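Local atomic coordinates of cystalysin (Treponema denticola, PDB entry 1C7N), a protein that belongs to the aminotransferase class I and II family of fold-type I enzymes and holds pyridoxal-5'-phosphate in a pocket of each subunit. Residues 69-74 with 92-97; 85-90 with 249-254; 229-234 with 255-260; 243-248 with 278-283. All coordinates share one frame; numbering follows the deposited sequence.

Interaction 1 (69-74 with 92-97). With PLP (pyridoxal-5'-phosphate), chain I.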
# COMPACT_ATOMS: atom_id res chain seq x y z
N GLU A 69 7.25 -6.62 17.25
CA GLU A 69 6.41 -6.91 18.40
C GLU A 69 6.22 -5.60 19.16
O GLU A 69 5.15 -5.34 19.72
CB GLU A 69 7.07 -7.96 19.30
CG GLU A 69 7.15 -9.33 18.65
CD GLU A 69 5.81 -9.78 18.09
OE1 GLU A 69 4.86 -9.97 18.88
OE2 GLU A 69 5.71 -9.94 16.85
N GLU A 70 7.26 -4.77 19.16
CA GLU A 70 7.18 -3.48 19.84
C GLU A 70 6.09 -2.62 19.18
O GLU A 70 5.36 -1.90 19.87
CB GLU A 70 8.53 -2.76 19.78
CG GLU A 70 8.53 -1.36 20.38
CD GLU A 70 8.22 -1.33 21.88
OE1 GLU A 70 8.26 -0.23 22.47
OE2 GLU A 70 7.93 -2.40 22.46
N TYR A 71 5.99 -2.72 17.86
CA TYR A 71 4.98 -1.96 17.13
C TYR A 71 3.60 -2.39 17.59
O TYR A 71 2.74 -1.55 17.90
CB TYR A 71 5.09 -2.22 15.62
CG TYR A 71 3.92 -1.66 14.83
CD1 TYR A 71 3.91 -0.33 14.41
CD2 TYR A 71 2.82 -2.46 14.53
CE1 TYR A 71 2.82 0.19 13.71
CE2 TYR A 71 1.73 -1.95 13.83
CZ TYR A 71 1.73 -0.63 13.42
OH TYR A 71 0.65 -0.12 12.73
N LYS A 72 3.38 -3.70 17.64
CA LYS A 72 2.11 -4.24 18.06
C LYS A 72 1.82 -3.85 19.51
O LYS A 72 0.69 -3.50 19.85
CB LYS A 72 2.11 -5.77 17.91
CG LYS A 72 2.40 -6.22 16.49
CD LYS A 72 2.36 -7.73 16.34
CE LYS A 72 2.58 -8.11 14.87
NZ LYS A 72 2.18 -9.51 14.59
N LYS A 73 2.85 -3.91 20.35
CA LYS A 73 2.67 -3.54 21.75
C LYS A 73 2.24 -2.08 21.87
O LYS A 73 1.42 -1.74 22.71
CB LYS A 73 3.97 -3.73 22.55
CG LYS A 73 4.44 -5.16 22.68
CD LYS A 73 5.52 -5.27 23.76
CE LYS A 73 6.29 -6.57 23.66
NZ LYS A 73 5.40 -7.76 23.72
N THR A 74 2.82 -1.23 21.02
CA THR A 74 2.52 0.20 21.03
C THR A 74 1.08 0.48 20.61
O THR A 74 0.43 1.38 21.15
CB THR A 74 3.50 0.97 20.11
OG1 THR A 74 4.84 0.79 20.58
CG2 THR A 74 3.18 2.45 20.11
N ILE A 92 -4.22 -7.64 15.63
CA ILE A 92 -3.92 -6.58 14.67
C ILE A 92 -3.51 -7.02 13.27
O ILE A 92 -2.48 -7.67 13.10
CB ILE A 92 -2.78 -5.67 15.21
CG1 ILE A 92 -3.14 -5.15 16.60
CG2 ILE A 92 -2.56 -4.48 14.26
CD1 ILE A 92 -1.98 -4.46 17.29
N ILE A 93 -4.31 -6.65 12.28
CA ILE A 93 -4.01 -6.97 10.88
C ILE A 93 -3.81 -5.63 10.16
O ILE A 93 -4.63 -4.71 10.30
CB ILE A 93 -5.15 -7.75 10.20
CG1 ILE A 93 -5.39 -9.07 10.95
CG2 ILE A 93 -4.80 -8.02 8.74
CD1 ILE A 93 -4.17 -9.98 11.03
N ASN A 94 -2.74 -5.52 9.39
CA ASN A 94 -2.43 -4.27 8.69
C ASN A 94 -2.85 -4.19 7.23
O ASN A 94 -2.77 -5.17 6.49
CB ASN A 94 -0.93 -3.97 8.78
CG ASN A 94 -0.43 -3.88 10.21
OD1 ASN A 94 0.48 -4.60 10.61
ND2 ASN A 94 -1.03 -2.98 10.99
N THR A 95 -3.28 -2.99 6.83
CA THR A 95 -3.67 -2.72 5.45
C THR A 95 -3.20 -1.31 5.14
O THR A 95 -2.97 -0.52 6.05
CB THR A 95 -5.20 -2.78 5.25
OG1 THR A 95 -5.82 -1.77 6.06
CG2 THR A 95 -5.74 -4.15 5.63
N ALA A 96 -3.03 -1.00 3.86
CA ALA A 96 -2.60 0.32 3.46
C ALA A 96 -3.84 1.19 3.32
O ALA A 96 -4.28 1.48 2.21
CB ALA A 96 -1.84 0.26 2.13
N GLY A 97 -4.42 1.58 4.45
CA GLY A 97 -5.61 2.40 4.40
C GLY A 97 -6.87 1.67 4.83
O GLY A 97 -6.99 0.46 4.66
N1 PLP I . -13.12 6.16 6.99
C2 PLP I . -13.69 7.43 7.22
C2A PLP I . -15.05 7.40 7.89
C3 PLP I . -12.86 8.58 6.87
O3 PLP I . -13.50 9.75 7.01
C4 PLP I . -11.55 8.38 6.39
C4A PLP I . -10.65 9.51 6.12
C5 PLP I . -11.06 6.98 6.22
C6 PLP I . -11.86 5.91 6.50
C5A PLP I . -9.55 6.82 6.06
O4P PLP I . -8.98 6.16 5.00
P PLP I . -7.36 6.04 5.13
O1P PLP I . -6.98 5.65 3.77
O2P PLP I . -7.05 4.96 6.15
O3P PLP I . -6.78 7.33 5.52
O HOH W 1 -0.62 -9.02 14.51

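Interaction 2 (85-90 with 249-254). Unlike the reference sequence in segment 85-90: Gln88 (reference Glu).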
# COMPACT_ATOMS: atom_id res chain seq x y z
N TRP A 85 -9.57 -0.02 26.05
CA TRP A 85 -9.84 -1.15 25.19
C TRP A 85 -8.73 -2.18 25.28
O TRP A 85 -7.58 -1.90 24.94
CB TRP A 85 -9.99 -0.64 23.76
CG TRP A 85 -10.40 -1.66 22.76
CD1 TRP A 85 -11.07 -2.83 22.99
CD2 TRP A 85 -10.24 -1.57 21.34
NE1 TRP A 85 -11.33 -3.47 21.81
CE2 TRP A 85 -10.83 -2.72 20.78
CE3 TRP A 85 -9.66 -0.62 20.49
CZ2 TRP A 85 -10.86 -2.94 19.40
CZ3 TRP A 85 -9.68 -0.84 19.12
CH2 TRP A 85 -10.28 -1.99 18.59
N ASP A 86 -9.08 -3.38 25.73
CA ASP A 86 -8.12 -4.47 25.90
C ASP A 86 -8.06 -5.39 24.68
O ASP A 86 -8.96 -6.21 24.47
CB ASP A 86 -8.49 -5.28 27.14
CG ASP A 86 -7.42 -6.29 27.53
OD1 ASP A 86 -7.70 -7.13 28.40
OD2 ASP A 86 -6.30 -6.23 26.97
N ILE A 87 -7.02 -5.25 23.87
CA ILE A 87 -6.86 -6.10 22.70
C ILE A 87 -5.56 -6.87 22.85
O ILE A 87 -4.78 -6.61 23.77
CB ILE A 87 -6.80 -5.28 21.39
CG1 ILE A 87 -5.51 -4.45 21.34
CG2 ILE A 87 -8.01 -4.37 21.29
CD1 ILE A 87 -5.27 -3.76 20.00
N GLN A 88 -5.32 -7.83 21.96
CA GLN A 88 -4.09 -8.60 22.01
C GLN A 88 -3.28 -8.28 20.76
O GLN A 88 -3.83 -7.81 19.77
CB GLN A 88 -4.38 -10.10 22.08
CG GLN A 88 -5.10 -10.53 23.35
CD GLN A 88 -4.47 -9.97 24.61
OE1 GLN A 88 -3.24 -9.94 24.75
NE2 GLN A 88 -5.30 -9.52 25.54
N THR A 89 -1.98 -8.53 20.81
CA THR A 89 -1.11 -8.24 19.69
C THR A 89 -1.47 -8.97 18.40
O THR A 89 -1.38 -8.40 17.31
CB THR A 89 0.35 -8.56 20.03
OG1 THR A 89 0.43 -9.88 20.58
CG2 THR A 89 0.90 -7.56 21.04
N ASP A 90 -1.87 -10.23 18.51
CA ASP A 90 -2.20 -11.00 17.33
C ASP A 90 -3.58 -10.70 16.74
O ASP A 90 -4.00 -11.35 15.79
CB ASP A 90 -2.05 -12.51 17.60
CG ASP A 90 -2.81 -12.97 18.83
OD1 ASP A 90 -2.73 -14.18 19.15
OD2 ASP A 90 -3.48 -12.13 19.48
N ASN A 249 -4.50 -0.16 11.24
CA ASN A 249 -4.51 -1.23 12.22
C ASN A 249 -5.93 -1.77 12.35
O ASN A 249 -6.75 -1.25 13.11
CB ASN A 249 -4.02 -0.72 13.57
CG ASN A 249 -2.56 -0.38 13.55
OD1 ASN A 249 -1.71 -1.23 13.25
ND2 ASN A 249 -2.24 0.87 13.87
N ILE A 250 -6.22 -2.82 11.57
CA ILE A 250 -7.53 -3.44 11.58
C ILE A 250 -7.53 -4.47 12.69
O ILE A 250 -6.72 -5.41 12.68
CB ILE A 250 -7.83 -4.12 10.23
CG1 ILE A 250 -7.34 -3.23 9.08
CG2 ILE A 250 -9.33 -4.34 10.07
CD1 ILE A 250 -8.03 -1.85 9.03
N ILE A 251 -8.43 -4.30 13.66
CA ILE A 251 -8.49 -5.20 14.80
C ILE A 251 -9.58 -6.25 14.66
O ILE A 251 -10.77 -5.93 14.53
CB ILE A 251 -8.72 -4.42 16.11
CG1 ILE A 251 -7.74 -3.24 16.19
CG2 ILE A 251 -8.53 -5.33 17.32
CD1 ILE A 251 -6.28 -3.65 16.08
N ILE A 252 -9.17 -7.52 14.71
CA ILE A 252 -10.10 -8.65 14.57
C ILE A 252 -9.79 -9.72 15.62
O ILE A 252 -8.78 -10.42 15.52
CB ILE A 252 -9.99 -9.28 13.17
CG1 ILE A 252 -10.09 -8.18 12.10
CG2 ILE A 252 -11.11 -10.30 12.97
CD1 ILE A 252 -9.85 -8.69 10.70
N LYS A 253 -10.66 -9.83 16.62
CA LYS A 253 -10.50 -10.80 17.70
C LYS A 253 -10.65 -12.26 17.28
O LYS A 253 -9.83 -13.11 17.65
CB LYS A 253 -11.52 -10.51 18.81
CG LYS A 253 -11.55 -11.56 19.91
CD LYS A 253 -12.76 -11.36 20.81
CE LYS A 253 -12.71 -12.30 22.01
NZ LYS A 253 -13.99 -12.30 22.78
N ASN A 254 -11.69 -12.56 16.51
CA ASN A 254 -11.95 -13.93 16.07
C ASN A 254 -10.92 -14.46 15.08
O ASN A 254 -10.74 -13.91 14.00
CB ASN A 254 -13.35 -14.03 15.46
CG ASN A 254 -13.73 -15.46 15.12
OD1 ASN A 254 -13.43 -15.96 14.04
ND2 ASN A 254 -14.38 -16.13 16.07

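Interaction 3 (229-234 with 255-260)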
# COMPACT_ATOMS: atom_id res chain seq x y z
N LYS A 229 -17.70 -11.20 16.61
CA LYS A 229 -18.07 -11.08 15.21
C LYS A 229 -17.95 -9.65 14.69
O LYS A 229 -18.69 -9.23 13.80
CB LYS A 229 -19.49 -11.61 14.97
CG LYS A 229 -20.61 -10.86 15.67
CD LYS A 229 -21.94 -11.42 15.21
CE LYS A 229 -23.13 -10.65 15.77
NZ LYS A 229 -24.40 -11.12 15.14
N THR A 230 -16.99 -8.91 15.24
CA THR A 230 -16.75 -7.53 14.83
C THR A 230 -15.37 -7.33 14.21
O THR A 230 -14.40 -7.98 14.60
CB THR A 230 -16.86 -6.56 16.04
OG1 THR A 230 -18.17 -6.62 16.60
CG2 THR A 230 -16.56 -5.12 15.61
N ILE A 231 -15.31 -6.43 13.23
CA ILE A 231 -14.06 -6.06 12.58
C ILE A 231 -14.01 -4.56 12.83
O ILE A 231 -14.89 -3.83 12.39
CB ILE A 231 -14.08 -6.29 11.05
CG1 ILE A 231 -14.04 -7.79 10.74
CG2 ILE A 231 -12.90 -5.58 10.42
CD1 ILE A 231 -14.18 -8.10 9.25
N THR A 232 -12.99 -4.10 13.55
CA THR A 232 -12.87 -2.68 13.86
C THR A 232 -11.70 -2.06 13.10
O THR A 232 -10.56 -2.51 13.23
CB THR A 232 -12.68 -2.44 15.37
OG1 THR A 232 -13.83 -2.92 16.08
CG2 THR A 232 -12.50 -0.96 15.66
N PHE A 233 -12.00 -1.04 12.30
CA PHE A 233 -10.98 -0.35 11.51
C PHE A 233 -10.43 0.86 12.25
O PHE A 233 -11.18 1.76 12.63
CB PHE A 233 -11.56 0.11 10.17
CG PHE A 233 -12.34 -0.95 9.43
CD1 PHE A 233 -13.67 -1.18 9.75
CD2 PHE A 233 -11.74 -1.70 8.43
CE1 PHE A 233 -14.40 -2.16 9.07
CE2 PHE A 233 -12.47 -2.68 7.75
CZ PHE A 233 -13.80 -2.91 8.07
N THR A 234 -9.12 0.88 12.47
CA THR A 234 -8.49 2.02 13.13
C THR A 234 -7.22 2.36 12.38
O THR A 234 -6.72 1.56 11.57
CB THR A 234 -8.08 1.73 14.59
OG1 THR A 234 -6.86 0.98 14.60
CG2 THR A 234 -9.16 0.94 15.30
N PRO A 255 -10.23 -15.56 15.44
CA PRO A 255 -9.21 -16.18 14.60
C PRO A 255 -9.72 -16.57 13.21
O PRO A 255 -9.01 -16.43 12.22
CB PRO A 255 -8.77 -17.38 15.42
CG PRO A 255 -8.95 -16.91 16.82
CD PRO A 255 -10.31 -16.25 16.74
N ASP A 256 -10.95 -17.07 13.15
CA ASP A 256 -11.55 -17.47 11.89
C ASP A 256 -11.79 -16.27 10.99
O ASP A 256 -11.43 -16.29 9.81
CB ASP A 256 -12.87 -18.21 12.13
CG ASP A 256 -12.66 -19.65 12.55
OD1 ASP A 256 -11.87 -19.89 13.48
OD2 ASP A 256 -13.30 -20.54 11.94
N ILE A 257 -12.39 -15.23 11.54
CA ILE A 257 -12.66 -14.02 10.77
C ILE A 257 -11.34 -13.34 10.41
O ILE A 257 -11.15 -12.88 9.28
CB ILE A 257 -13.53 -13.02 11.57
CG1 ILE A 257 -14.93 -13.60 11.76
CG2 ILE A 257 -13.59 -11.69 10.83
CD1 ILE A 257 -15.82 -12.75 12.67
N ARG A 258 -10.42 -13.28 11.37
CA ARG A 258 -9.13 -12.66 11.15
C ARG A 258 -8.37 -13.33 10.01
O ARG A 258 -7.85 -12.67 9.12
CB ARG A 258 -8.29 -12.71 12.43
CG ARG A 258 -6.96 -11.95 12.34
CD ARG A 258 -6.33 -11.76 13.71
NE ARG A 258 -5.95 -13.02 14.35
CZ ARG A 258 -6.42 -13.45 15.51
NH1 ARG A 258 -7.31 -12.73 16.18
NH2 ARG A 258 -6.00 -14.60 16.02
N GLU A 259 -8.33 -14.66 10.04
CA GLU A 259 -7.63 -15.42 9.01
C GLU A 259 -8.30 -15.32 7.64
O GLU A 259 -7.63 -15.45 6.62
CB GLU A 259 -7.48 -16.88 9.45
CG GLU A 259 -6.40 -17.06 10.52
CD GLU A 259 -6.43 -18.42 11.20
OE1 GLU A 259 -6.53 -19.45 10.49
OE2 GLU A 259 -6.35 -18.46 12.44
N ARG A 260 -9.61 -15.08 7.61
CA ARG A 260 -10.31 -14.95 6.34
C ARG A 260 -10.04 -13.57 5.75
O ARG A 260 -9.90 -13.41 4.53
CB ARG A 260 -11.83 -15.13 6.52
CG ARG A 260 -12.28 -16.57 6.75
CD ARG A 260 -13.46 -16.92 5.85
NE ARG A 260 -14.67 -16.18 6.16
CZ ARG A 260 -15.69 -16.02 5.32
NH1 ARG A 260 -15.64 -16.55 4.11
NH2 ARG A 260 -16.77 -15.34 5.68

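Interaction 4 (243-248 with 278-283)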
# COMPACT_ATOMS: atom_id res chain seq x y z
N ALA A 243 -2.25 10.42 6.09
CA ALA A 243 -2.97 9.58 5.14
C ALA A 243 -1.97 9.16 4.06
O ALA A 243 -2.16 8.14 3.41
CB ALA A 243 -4.13 10.37 4.51
N GLY A 244 -0.92 9.96 3.89
CA GLY A 244 0.09 9.66 2.89
C GLY A 244 1.19 8.72 3.38
O GLY A 244 2.20 8.53 2.70
N MET A 245 0.98 8.14 4.55
CA MET A 245 1.91 7.19 5.14
C MET A 245 1.35 5.78 5.06
O MET A 245 2.00 4.81 5.47
CB MET A 245 2.20 7.58 6.60
CG MET A 245 3.00 8.87 6.71
SD MET A 245 4.55 8.76 5.79
CE MET A 245 5.72 8.41 7.10
N GLY A 246 0.14 5.68 4.52
CA GLY A 246 -0.55 4.41 4.32
C GLY A 246 -0.30 3.26 5.28
O GLY A 246 0.44 2.33 4.95
N MET A 247 -0.91 3.31 6.46
CA MET A 247 -0.77 2.24 7.44
C MET A 247 -1.99 2.21 8.35
O MET A 247 -2.28 3.19 9.04
CB MET A 247 0.51 2.40 8.26
CG MET A 247 0.76 1.26 9.25
SD MET A 247 0.62 -0.41 8.54
CE MET A 247 2.03 -0.43 7.42
N SER A 248 -2.70 1.09 8.35
CA SER A 248 -3.89 0.94 9.17
C SER A 248 -3.79 -0.25 10.12
O SER A 248 -3.08 -1.23 9.85
CB SER A 248 -5.12 0.75 8.27
OG SER A 248 -5.18 1.76 7.28
N TYR A 278 5.00 1.80 9.25
CA TYR A 278 5.01 1.18 10.57
C TYR A 278 5.63 2.11 11.60
O TYR A 278 5.05 2.31 12.67
CB TYR A 278 5.79 -0.14 10.54
CG TYR A 278 5.09 -1.23 9.76
CD1 TYR A 278 5.54 -1.60 8.49
CD2 TYR A 278 3.96 -1.87 10.27
CE1 TYR A 278 4.88 -2.58 7.75
CE2 TYR A 278 3.29 -2.85 9.53
CZ TYR A 278 3.76 -3.20 8.27
OH TYR A 278 3.11 -4.17 7.55
N LYS A 279 6.78 2.70 11.28
CA LYS A 279 7.47 3.60 12.21
C LYS A 279 6.69 4.88 12.52
O LYS A 279 6.72 5.37 13.65
CB LYS A 279 8.85 3.97 11.67
CG LYS A 279 9.72 4.72 12.67
CD LYS A 279 10.06 3.85 13.87
CE LYS A 279 10.96 4.58 14.85
NZ LYS A 279 11.23 3.76 16.07
N ALA A 280 6.02 5.42 11.51
CA ALA A 280 5.23 6.64 11.67
C ALA A 280 4.15 6.44 12.73
O ALA A 280 3.94 7.30 13.58
CB ALA A 280 4.60 7.04 10.34
N CYS A 281 3.45 5.31 12.66
CA CYS A 281 2.39 5.02 13.62
C CYS A 281 2.96 4.89 15.03
O CYS A 281 2.38 5.39 15.99
CB CYS A 281 1.67 3.73 13.23
SG CYS A 281 0.35 3.27 14.38
N GLU A 282 4.09 4.20 15.15
CA GLU A 282 4.73 4.02 16.45
C GLU A 282 5.18 5.35 17.04
O GLU A 282 4.92 5.64 18.22
CB GLU A 282 5.93 3.07 16.33
CG GLU A 282 6.70 2.92 17.63
CD GLU A 282 7.79 1.87 17.56
OE1 GLU A 282 8.75 1.96 18.35
OE2 GLU A 282 7.68 0.95 16.72
N ILE A 283 5.84 6.17 16.23
CA ILE A 283 6.30 7.48 16.69
C ILE A 283 5.13 8.34 17.17
O ILE A 283 5.22 9.00 18.21
CB ILE A 283 7.03 8.25 15.59
CG1 ILE A 283 8.31 7.52 15.17
CG2 ILE A 283 7.37 9.66 16.08
CD1 ILE A 283 8.97 8.11 13.94

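Interaction 1 (69-74 with 92-97)
Ile92 opens the strand by laying its CD1 methyl against the backbone of helix 69-83, 3.8 Å from the carbonyl O of Lys72 and close to the Lys72 CA. Its CG1 branch stands opposite the carbonyl carbon (chi1 -54°) and runs on extended, which carries CD1 to the helix. The carbonyl of the same residue is joined to the helix through water: a single molecule donates to Ile92 O at 2.7 Å and accepts from Lys72 NZ at 2.8 Å, at the end of an almost straight lysine chain. Ile93 turns to helix 255-267 instead, where it packs on Arg258 and Phe261. Asn94 returns to the contact. Its amide and the Tyr71 ring pass each other in opposite directions, their planes 70° apart, and Asn94 ND2 comes obliquely to within 3.7 Å of Tyr71 OH. This is packing, since both polar ends are engaged with strand 248-251: Tyr71 OH with Asn249 OD1, and Asn94 ND2 with Ser248 O. Next, Thr95 OG1 hydrogen-bonds to Gly97 O at 2.9 Å from above the carbonyl plane, spanning the inverse gamma turn centred on Ala96. Gly97 ends the segment in the pyridoxal-5'-phosphate pocket, its CA 3.4 Å from the phosphate oxygen O2P of that ligand. The helix and the edge strand of the large sheet thus meet through methyl packing, one water bridge and two buried polar groups that turn to a third element for their bonds, so the directional hold on Tyr71 and Asn94 comes from the neighbouring strand.

Interaction 2 (85-90 with 249-254)
Ile251 meets the loop 85-90 with both of its branches: CG1 and CG2 lie against Trp85, and the CD1 end of the longer branch goes on to Ile87. Its CG1 lies 3.7 Å from Trp85 CH2, at the far corner of the six-membered ring, while its CG2 methyl comes to 3.9 Å from Trp85 CZ2; the approach is oblique to the indole. Trp85 swings its ring away from its own backbone N (chi1 -174°), and the indole and Ile251 slide past each other in opposite directions. The CG1 arm of Ile251 continues with a second bend to CD1, 4.0 Å from Ile87 CD1, where the two isoleucines cross at about a right angle. This buried apolar cluster fastens the connection between helix 69-83 and strand 92-95 to strand 248-251, the neighbour of 92-95 in the large mixed sheet of the aminotransferase fold. Ile87 adopts the less usual first torsion, chi1 68°, with CG1 between the backbone N and the carbonyl carbon. That turn sets its CG2 methyl over the centre of the Trp85 ring, 3.3 Å above the plane, and leaves the extended CG1 arm to reach Ile251. The indole is therefore covered on one face from within its own loop and touched at its outer corner by the strand. Met79 of helix 69-83 packs on both Trp85 and Ile87, and Ile92 adds to the surroundings of Ile251.

Interaction 3 (229-234 with 255-260)
Near the contact between Ile231 and Ile257 lie two flat groups, each covered on one face from its own segment. The Phe233 ring carries Ile231 CG2 on one face, 3.7 Å above the plane and offset toward the rim. The guanidinium of Arg258 has Pro255 CA on one face, likewise offset, at 3.8 Å; its NH1 hydrogen-bonds to Ile252 O, just before the helix. With CG2 given to the phenylalanine, Ile231 offers its other branch across the contact. Its CG1 is 3.9 Å from Ile257 CG2, and its CD1 lies against the same methyl at 4.0 Å. The CB of Ile231 does not point straight at the helix, but CG1, set opposite the carbonyl carbon (chi1 -72°) and prolonged by an extended chi2, brings the end of the chain nearer. Ile257 divides its work in the same way: CG2 touches Ile231, whereas CD1 reaches back to the residue just before the strand, 3.8 Å from Lys229 CA. There the backbone carbon does the touching, for the lysine side chain heads away and its NZ hydrogen-bonds to Leu198 O and Val193 O. No hydrogen bond crosses between the two segments, which meet through aliphatic carbons. Asn254, at the N-cap, accepts a hydrogen bond from the backbone N of Ile257 at its OD1. Met199 packs on both isoleucines and Phe109 touches Ile257, so helix 255-267 lies over strands 230-234 and 199-203, neighbours in the large mixed sheet of the aminotransferase fold, with helix 98-109 alongside.

Interaction 4 (243-248 with 278-283)
Met247 sets its terminal methyl over the centre of the Tyr278 ring. CE lies 3.4 Å from the ring centroid and 13° off the ring normal, a CH-pi contact on one face. The sulfur follows obliquely: SD is 4.2 Å from the same centroid and 30° off the normal, a Met-aromatic contact nearest to CE2. The methionine gets there by sending CG away from its backbone N (chi1 -177°) and then bending twice, at chi2 and chi3, so that the methyl folds back onto the ring. A second methionine works nearer the body of the helix, where Met245 CE touches Ala280 CB at 3.7 Å. Its chain is also bent beyond CG, which carries CE to the alanine methyl. Around this first shell, Tyr278 is fixed at its far end, OH hydrogen-bonding to Pro272 O, and its ring stands edge-to-face with that of Tyr71. Between the methionines, Gly246 takes a positive phi that turns the loop, and Ser248 beyond them enters the pyridoxal-5'-phosphate pocket, its CB pointing away from the helix. The loop also reaches the dimer partner: Met245 packs on Leu62 of the second subunit, and Gly244 makes backbone hydrogen bonds to that chain. Helix 47-59 packs on both sides of the contact, Leu49 against Ala280 and Leu53 against Met245, while helix 69-83 brings Tyr71 against Met247 and Cys281, and strand 92-95 places Asn94 beside Met247 and Tyr278.

Three contacts gather on the 92-95 edge of the large mixed sheet, where strands 92-95, 248-251 and 230-234 lie side by side and serve interactions 1, 2 and 3; interaction 4 joins the loop leading into strand 248-251 to helix 275-287. The centres of interactions 2 and 3 are about 8 Å apart, those of 1 and 4 about 9 Å, and those of 3 and 4 about 20 Å. Along the chain, interaction 1 closes before 3 and 4 open, whereas interaction 2 crosses all three. Strand 248-251, between 92-95 and 230-234, serves interaction 2, and the loop before it interaction 4. Gly97 and Ser248 carry interactions 1 and 4 to the pyridoxal-5'-phosphate pocket.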